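Local coordinates for protein AGR_C_1268p (Agrobacterium tumefaciens str. C58, PDB 2GHS) that probably acts as a metal-dependent gluconolactonase of the SMP-30/regucalcin family, binding a divalent cation in a beta-propeller, at residues 52-57 with 275-280. Sequence-based numbering, arbitrary orientation.
With EDO (1,2-ethanediol), chain D.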
# COMPACT_ATOMS: atom_id res chain seq x y z
N GLU A 52 -5.22 -2.61 4.59
CA GLU A 52 -4.26 -2.42 3.49
C GLU A 52 -4.55 -1.21 2.62
O GLU A 52 -5.63 -0.59 2.71
CB GLU A 52 -4.24 -3.66 2.55
CG GLU A 52 -3.09 -4.67 2.73
CD GLU A 52 -1.67 -4.14 2.32
OE1 GLU A 52 -1.55 -2.92 1.99
OE2 GLU A 52 -0.70 -4.98 2.34
N GLY A 53 -3.58 -0.84 1.78
CA GLY A 53 -3.81 0.20 0.82
C GLY A 53 -4.13 1.61 1.31
O GLY A 53 -4.89 2.32 0.66
N PRO A 54 -3.53 2.04 2.44
CA PRO A 54 -3.90 3.38 2.94
C PRO A 54 -3.42 4.50 2.05
O PRO A 54 -2.34 4.36 1.41
CB PRO A 54 -3.13 3.49 4.28
CG PRO A 54 -2.02 2.55 4.14
CD PRO A 54 -2.53 1.40 3.29
N THR A 55 -4.17 5.60 2.00
CA THR A 55 -3.73 6.78 1.25
C THR A 55 -4.43 8.00 1.85
O THR A 55 -5.34 7.85 2.69
CB THR A 55 -4.01 6.60 -0.29
OG1 THR A 55 -3.43 7.68 -1.02
CG2 THR A 55 -5.47 6.52 -0.58
N PHE A 56 -3.96 9.20 1.52
CA PHE A 56 -4.46 10.40 2.16
C PHE A 56 -4.89 11.37 1.05
O PHE A 56 -4.18 11.53 0.04
CB PHE A 56 -3.37 11.07 2.98
CG PHE A 56 -3.84 12.26 3.80
CD1 PHE A 56 -4.73 12.11 4.85
CD2 PHE A 56 -3.33 13.49 3.54
CE1 PHE A 56 -5.12 13.22 5.58
CE2 PHE A 56 -3.70 14.58 4.29
CZ PHE A 56 -4.59 14.44 5.29
N ASP A 57 -6.05 11.98 1.26
CA ASP A 57 -6.55 13.11 0.44
C ASP A 57 -6.36 14.44 1.16
O ASP A 57 -7.12 14.77 2.06
CB ASP A 57 -8.05 12.89 0.11
CG ASP A 57 -8.63 13.93 -0.85
OD1 ASP A 57 -8.00 15.00 -1.07
OD2 ASP A 57 -9.73 13.68 -1.40
N CYS A 275 1.16 -1.73 5.77
CA CYS A 275 1.43 -0.61 4.86
C CYS A 275 1.50 0.74 5.56
O CYS A 275 0.68 1.01 6.43
CB CYS A 275 0.37 -0.54 3.74
SG CYS A 275 0.90 0.44 2.30
N PRO A 276 2.49 1.57 5.18
CA PRO A 276 2.48 2.97 5.62
C PRO A 276 1.80 3.95 4.65
O PRO A 276 1.62 3.66 3.46
CB PRO A 276 3.96 3.27 5.74
CG PRO A 276 4.63 2.37 4.79
CD PRO A 276 3.69 1.28 4.38
N ALA A 277 1.49 5.14 5.13
CA ALA A 277 0.99 6.22 4.28
C ALA A 277 1.37 7.57 4.90
O ALA A 277 1.31 7.71 6.10
CB ALA A 277 -0.52 6.12 4.11
N PHE A 278 1.76 8.55 4.07
CA PHE A 278 1.94 9.91 4.52
C PHE A 278 0.61 10.58 4.73
O PHE A 278 -0.27 10.52 3.86
CB PHE A 278 2.76 10.73 3.52
CG PHE A 278 4.12 10.15 3.23
CD1 PHE A 278 5.04 9.98 4.28
CD2 PHE A 278 4.49 9.78 1.94
CE1 PHE A 278 6.31 9.44 4.05
CE2 PHE A 278 5.77 9.25 1.70
CZ PHE A 278 6.66 9.07 2.76
N ILE A 279 0.46 11.25 5.87
CA ILE A 279 -0.78 11.90 6.24
C ILE A 279 -0.49 13.26 6.87
O ILE A 279 0.66 13.58 7.22
CB ILE A 279 -1.67 11.05 7.23
CG1 ILE A 279 -0.96 10.87 8.57
CG2 ILE A 279 -2.02 9.75 6.62
CD1 ILE A 279 -1.86 10.34 9.66
N GLY A 280 -1.55 14.03 7.08
CA GLY A 280 -1.45 15.35 7.64
C GLY A 280 -1.17 16.44 6.62
O GLY A 280 -0.79 16.16 5.47
C1 EDO D . -1.03 -9.79 1.43
O1 EDO D . -2.31 -9.17 1.25
C2 EDO D . -0.13 -8.76 2.12
O2 EDO D . 0.05 -7.59 1.29
O HOH W 1 0.47 4.88 1.32
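Pro54 lies against Cys275 and Ala277 at the middle of an apolar seam between two nearly parallel strands; the axes of the two short segments come within 6.1 Å and their directions differ by 3°. Pro54 CD meets Cys275 CB at 3.5 Å, with SG also close by. Pro54 CB touches Ala277 CB at 3.7 Å. Beyond Ala277, Phe56 reaches over the backbone of the other strand, with CG anti to the backbone N (chi1 -174°). Ile279 CA makes a CH-pi contact over one face of the Phe56 ring, 4.1 Å from the centroid, and Gly280 N lies over the same face, 3.5 Å above the ring plane, likewise offset toward the rim. The Ile279 side chain crosses that of Phe56 at about a right angle, its CG2 branch packing against CD1. Leu78 and Phe320 add further contacts to the phenyl group.

The polar link across the seam is a water that donates to both Pro54 O (2.9 Å) and Pro276 O (2.7 Å), satisfying two carbonyls of strands that make no direct hydrogen bond to each other. Each strand instead pairs within its own sheet, 52-57 with 62-67 and 275-279 with 285-290.

At the other end, the bent Glu52 side chain brings OE1 to 3.5 Å from Cys275 CB. The anti lone pair of OE1 accepts from Gly53 N, steadying the carboxylate, whereas OE2 takes a hydrogen bond from 1,2-ethanediol, probably from the crystallisation liquor, which is also hydrogen-bonded to Arg135, Asn137 and Asn182. Glu52 is a predicted ligand of the divalent cation with Asn182 and Asp233, so the seam runs up to the probable active site. Edge strands of separate sheets, side by side and parallel but joined by side chains and a water, are typical of adjacent blades in the SMP-30 beta-propeller.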